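Regulator of nonsense transcripts 2 (Homo sapiens, PDB 4CEM) acts in nonsense-mediated mRNA decay, and its first MIF4G domain is an all-helical module that probably serves as a protein-interaction scaffold. Local coordinates at residues Thr56-Val59 and Lys60-Thr64; Thr64-Glu67 and Gln68-Asp71; Ile153-Leu156 and Thr157-Ile161. All coordinates share one frame; numbering follows the deposited sequence.

Contact 1 (Thr56-Val59 and Lys60-Thr64); sequences TAFV and KKLKT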
# COMPACT_ATOMS: atom_id res chain seq x y z
N THR A 56 16.96 -13.49 -20.57
CA THR A 56 16.25 -14.45 -19.73
C THR A 56 16.80 -14.40 -18.32
O THR A 56 16.03 -14.41 -17.36
CB THR A 56 16.33 -15.89 -20.28
OG1 THR A 56 15.86 -15.89 -21.64
CG2 THR A 56 15.49 -16.84 -19.44
N ALA A 57 18.12 -14.32 -18.20
CA ALA A 57 18.76 -14.16 -16.89
C ALA A 57 18.17 -12.95 -16.18
O ALA A 57 17.75 -13.03 -15.02
CB ALA A 57 20.26 -14.01 -17.05
N PHE A 58 18.10 -11.83 -16.90
CA PHE A 58 17.60 -10.59 -16.33
C PHE A 58 16.15 -10.73 -15.88
O PHE A 58 15.83 -10.34 -14.75
CB PHE A 58 17.75 -9.44 -17.32
CG PHE A 58 17.36 -8.11 -16.74
CD1 PHE A 58 18.10 -7.57 -15.70
CD2 PHE A 58 16.25 -7.42 -17.20
CE1 PHE A 58 17.75 -6.36 -15.13
CE2 PHE A 58 15.90 -6.20 -16.64
CZ PHE A 58 16.65 -5.67 -15.61
N VAL A 59 15.30 -11.30 -16.73
CA VAL A 59 13.90 -11.53 -16.36
C VAL A 59 13.77 -12.34 -15.08
O VAL A 59 12.84 -12.14 -14.31
CB VAL A 59 13.12 -12.24 -17.49
CG1 VAL A 59 11.76 -12.75 -16.98
CG2 VAL A 59 12.92 -11.29 -18.66
N LYS A 60 14.72 -13.24 -14.85
CA LYS A 60 14.69 -14.05 -13.64
C LYS A 60 15.08 -13.24 -12.42
O LYS A 60 14.46 -13.37 -11.36
CB LYS A 60 15.62 -15.26 -13.78
CG LYS A 60 15.35 -16.34 -12.75
CD LYS A 60 16.28 -17.52 -12.94
CE LYS A 60 16.08 -18.56 -11.85
NZ LYS A 60 17.03 -19.69 -12.01
N LYS A 61 16.09 -12.39 -12.55
CA LYS A 61 16.51 -11.50 -11.46
C LYS A 61 15.38 -10.58 -11.03
O LYS A 61 15.25 -10.27 -9.84
CB LYS A 61 17.72 -10.66 -11.86
CG LYS A 61 19.04 -11.34 -11.56
CD LYS A 61 20.15 -10.83 -12.46
CE LYS A 61 21.44 -11.61 -12.24
NZ LYS A 61 21.98 -12.15 -13.53
N LEU A 62 14.56 -10.16 -11.98
CA LEU A 62 13.40 -9.32 -11.68
C LEU A 62 12.37 -9.97 -10.73
O LEU A 62 11.45 -9.30 -10.26
CB LEU A 62 12.69 -8.89 -12.97
CG LEU A 62 13.37 -7.79 -13.79
CD1 LEU A 62 12.72 -7.62 -15.16
CD2 LEU A 62 13.37 -6.49 -13.01
N LYS A 63 12.51 -11.27 -10.47
CA LYS A 63 11.59 -11.93 -9.55
C LYS A 63 11.92 -11.64 -8.10
O LYS A 63 11.06 -11.78 -7.24
CB LYS A 63 11.55 -13.44 -9.80
CG LYS A 63 10.94 -13.77 -11.15
CD LYS A 63 10.75 -15.27 -11.38
CE LYS A 63 9.61 -15.51 -12.36
NZ LYS A 63 9.88 -16.66 -13.28
N THR A 64 13.16 -11.22 -7.83
CA THR A 64 13.60 -10.91 -6.47
C THR A 64 14.20 -9.51 -6.40
O THR A 64 15.36 -9.32 -6.04
CB THR A 64 14.67 -11.93 -6.02
OG1 THR A 64 15.75 -11.94 -6.97
CG2 THR A 64 14.07 -13.33 -5.92
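F58 and L62, four residues apart, lie against each other on the buried side of the helix. L62 CG sits 4.1 Å above one face of the F58 ring, displaced toward the rim, and L62 CD1 comes to 3.8 Å from F58 CE2, so a branched end rests obliquely on a flat one. The F58 torsion explains the meeting: with CG anti to the backbone N (chi1 -174°), the ring stands beside its own carbonyl carbon, on the side toward the next turn, where L62 arrives. F58 lies on helix 52-61 in the helical MIF4G domain and also meets F77 of helix 70-79 and F113 of helix 103-116, while L62 reaches A89 of helix 86-95. With an alanine in place of L62, the F58 ring would probably lose the leucine branch that rests on it and the joint with A89 its apolar filling. Backbone bonds set the spacing: K61 N reaches A57 O at 3.0 Å, and L62 N reaches F58 O at 3.1 Å. K61 folds back beside A57, its NZ 4.3 Å from A57 CB, a loose approach, whereas the extended K60 chain leads away from the preceding turn.

Contact 2 (Thr64-Glu67 and Gln68-Asp71); sequences TITE and QQRD
E67 and R70, three residues apart, join by a salt bridge across a 3-10 turn that leads into helix 70-79. R70 grips the carboxylate side-on, with NE and NH2 each taking a different oxygen. R70 NE lies 3.2 Å from E67 OE2, which is tilted from the guanidinium plane. Both oxygens offer their syn lone pairs, yet the two flat groups are turned 33° apart, so the fork is slightly twisted. The E67 chain makes this possible by bending at chi2 (44°), which brings the carboxylate round to R70.

Backbone bonds form the second group. Q69 N reaches T66 O at 2.8 Å and R70 N reaches E67 O at 3.1 Å; both are i to i+3 bonds, as in a 3-10 turn. Packing and outside partners place the turn beside helix 103-116: I65 and E67 touch C105, and R70 touches N104 and H108. E67 N is hydrogen-bonded to OD1 of D102, just before that helix. Of the two arms of the salt bridge, the one from R70 NH2 to E67 OE1 is the straighter, 3.1 Å long at 165°, with OE1 in the guanidinium plane.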
# COMPACT_ATOMS: atom_id res chain seq x y z
N THR A 64 13.16 -11.22 -7.83
CA THR A 64 13.60 -10.91 -6.47
C THR A 64 14.20 -9.51 -6.40
O THR A 64 15.36 -9.32 -6.04
CB THR A 64 14.67 -11.93 -6.02
OG1 THR A 64 15.75 -11.94 -6.97
CG2 THR A 64 14.07 -13.33 -5.92
N ILE A 65 13.40 -8.51 -6.76
CA ILE A 65 13.88 -7.14 -6.81
C ILE A 65 14.17 -6.65 -5.40
O ILE A 65 13.37 -6.85 -4.49
CB ILE A 65 12.88 -6.18 -7.49
CG1 ILE A 65 12.80 -6.49 -8.98
CG2 ILE A 65 13.31 -4.73 -7.29
CD1 ILE A 65 11.67 -5.77 -9.70
N THR A 66 15.30 -6.00 -5.23
CA THR A 66 15.81 -5.63 -3.93
C THR A 66 16.52 -4.29 -4.00
O THR A 66 17.19 -4.00 -4.97
CB THR A 66 16.75 -6.72 -3.44
OG1 THR A 66 15.99 -7.68 -2.71
CG2 THR A 66 17.85 -6.17 -2.58
N GLU A 67 16.37 -3.48 -2.95
CA GLU A 67 16.90 -2.12 -2.93
C GLU A 67 18.39 -2.10 -3.23
O GLU A 67 18.86 -1.26 -3.98
CB GLU A 67 16.62 -1.43 -1.59
CG GLU A 67 17.17 0.00 -1.46
CD GLU A 67 16.95 0.88 -2.69
OE1 GLU A 67 15.82 0.98 -3.21
OE2 GLU A 67 17.93 1.51 -3.16
N GLN A 68 19.14 -3.04 -2.67
CA GLN A 68 20.59 -3.05 -2.87
C GLN A 68 20.99 -3.56 -4.26
O GLN A 68 22.18 -3.69 -4.56
CB GLN A 68 21.32 -3.81 -1.74
CG GLN A 68 20.58 -4.97 -1.08
CD GLN A 68 19.52 -4.52 -0.07
OE1 GLN A 68 18.36 -4.96 -0.12
NE2 GLN A 68 19.91 -3.64 0.85
N GLN A 69 20.00 -3.83 -5.12
CA GLN A 69 20.27 -4.11 -6.54
C GLN A 69 19.90 -2.97 -7.47
O GLN A 69 20.05 -3.09 -8.70
CB GLN A 69 19.53 -5.36 -6.98
CG GLN A 69 19.78 -6.58 -6.14
CD GLN A 69 19.09 -7.80 -6.71
OE1 GLN A 69 18.17 -8.34 -6.10
NE2 GLN A 69 19.51 -8.21 -7.91
N ARG A 70 19.41 -1.86 -6.92
CA ARG A 70 18.97 -0.73 -7.73
C ARG A 70 19.94 -0.42 -8.86
O ARG A 70 19.54 -0.31 -10.02
CB ARG A 70 18.76 0.53 -6.89
CG ARG A 70 18.33 1.75 -7.70
CD ARG A 70 18.15 2.97 -6.83
NE ARG A 70 16.99 2.79 -5.96
CZ ARG A 70 15.84 3.46 -6.05
NH1 ARG A 70 15.65 4.41 -6.98
NH2 ARG A 70 14.86 3.17 -5.20
N ASP A 71 21.21 -0.28 -8.50
CA ASP A 71 22.25 0.05 -9.48
C ASP A 71 22.63 -1.14 -10.36
O ASP A 71 22.86 -0.98 -11.56
CB ASP A 71 23.50 0.58 -8.78
CG ASP A 71 23.23 1.83 -7.96
OD1 ASP A 71 22.56 2.76 -8.47
OD2 ASP A 71 23.68 1.86 -6.79

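Contact 3 (Ile153-Leu156 and Thr157-Ile161); sequences IAEL and TIVGI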
# COMPACT_ATOMS: atom_id res chain seq x y z
N ILE A 153 0.70 -0.86 -6.89
CA ILE A 153 -0.14 -0.30 -7.96
C ILE A 153 -0.50 1.17 -7.69
O ILE A 153 -0.67 1.96 -8.65
CB ILE A 153 -1.42 -1.13 -8.26
CG1 ILE A 153 -2.38 -1.12 -7.08
CG2 ILE A 153 -1.06 -2.56 -8.66
CD1 ILE A 153 -3.68 -1.84 -7.37
N ALA A 154 -0.60 1.53 -6.41
CA ALA A 154 -0.74 2.94 -5.99
C ALA A 154 0.42 3.80 -6.50
O ALA A 154 0.18 4.77 -7.21
CB ALA A 154 -0.85 3.04 -4.48
N GLU A 155 1.66 3.43 -6.18
CA GLU A 155 2.81 4.21 -6.68
C GLU A 155 2.82 4.27 -8.19
O GLU A 155 3.00 5.35 -8.77
CB GLU A 155 4.15 3.64 -6.21
CG GLU A 155 4.57 4.05 -4.81
CD GLU A 155 4.67 5.55 -4.61
OE1 GLU A 155 4.98 6.30 -5.55
OE2 GLU A 155 4.44 5.98 -3.48
N LEU A 156 2.63 3.12 -8.83
CA LEU A 156 2.67 3.05 -10.29
C LEU A 156 1.68 4.02 -10.93
O LEU A 156 1.91 4.52 -12.03
CB LEU A 156 2.39 1.62 -10.78
CG LEU A 156 3.52 0.61 -10.58
CD1 LEU A 156 3.00 -0.79 -10.84
CD2 LEU A 156 4.68 0.94 -11.50
N THR A 157 0.57 4.28 -10.24
CA THR A 157 -0.36 5.29 -10.70
C THR A 157 0.19 6.69 -10.40
O THR A 157 0.33 7.52 -11.29
CB THR A 157 -1.76 5.08 -10.08
OG1 THR A 157 -2.13 3.70 -10.18
CG2 THR A 157 -2.80 5.94 -10.79
N ILE A 158 0.56 6.94 -9.15
CA ILE A 158 1.05 8.26 -8.74
C ILE A 158 2.20 8.71 -9.61
O ILE A 158 2.29 9.88 -10.00
CB ILE A 158 1.55 8.27 -7.29
CG1 ILE A 158 0.41 8.01 -6.31
CG2 ILE A 158 2.18 9.62 -6.97
CD1 ILE A 158 0.88 7.73 -4.91
N VAL A 159 3.06 7.76 -9.93
CA VAL A 159 4.27 8.01 -10.71
C VAL A 159 4.00 8.07 -12.22
O VAL A 159 4.91 8.26 -13.01
CB VAL A 159 5.31 6.92 -10.31
CG1 VAL A 159 6.01 6.30 -11.51
CG2 VAL A 159 6.27 7.49 -9.27
N GLY A 160 2.74 7.91 -12.62
CA GLY A 160 2.33 8.14 -14.01
C GLY A 160 2.63 7.04 -15.03
O GLY A 160 2.48 7.25 -16.23
N ILE A 161 3.06 5.87 -14.55
CA ILE A 161 3.23 4.71 -15.42
C ILE A 161 1.86 4.24 -15.89
O ILE A 161 1.66 3.98 -17.08
CB ILE A 161 3.99 3.57 -14.71
CG1 ILE A 161 5.46 3.99 -14.51
CG2 ILE A 161 3.92 2.28 -15.51
CD1 ILE A 161 6.23 3.12 -13.55
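I153 O accepts two hydrogen bonds from T157, one from each face of its carbonyl plane. T157 OG1 donates at 2.7 Å and T157 N at 3.1 Å, so the threonine serves the same oxygen with side chain and backbone. Its first torsion (chi1 -47°) sets OG1 beside its own backbone N, the position from which the hydroxyl reaches back over the preceding turn, while CG2 stands anti to that N.

Further along, I158 N meets A154 O at 2.9 Å in a nearly straight bond (174°), and V159 N meets E155 O at 2.7 Å. Helix 143-158 then stops in a Schellman motif. G160 has positive phi (79°), a conformation that favours glycine, and its N bonds back to T157 O at 2.8 Å; I161 N makes a weak bond to L156 O at 3.1 Å. This wrapping brings I161 across L156, where I161 CD1 and L156 CD2 meet obliquely at 3.4 Å, an apolar contact between the two side chains. L156 also leans on W128 of helix 120-137, and both residues touch C110 of helix 103-116.

On another side of the turn, the E155 chain bends at chi2 and passes V159, with E155 OE1 4.1 Å from V159 CG2. Its charge is answered outside the turn, where E155 OE2 forms a salt bridge with R25 of helix 6-33. From the same helix, R29 NE bonds to I158 O and N32 ND2 to V159 O.

The helix thus ends in a largely buried setting with its last carbonyl oxygens supplied with donors: the cationic R29 would probably be favoured by the negative pole of the helix dipole, and the R25 bridge is likely to help E155 stay ionised.

How the contacts relate
All three contacts belong to the MIF4G domain, in the order contact 1, contact 2, contact 3 along the chain. Contacts 1 and 2 are neighbours, with centres 11 Å apart and T64 in common: the first lies at the C-terminal part of helix 52-61 and the residues after it, and the second starts helix 70-79, so together they make the link between two successive helices. Contact 3 ends helix 143-158, its centre about 22 Å from that of contact 1 and 19 Å from that of contact 2, without touching either. Helix 103-116 packs against all three, which places these helix ends round one shared element of the all-helical fold.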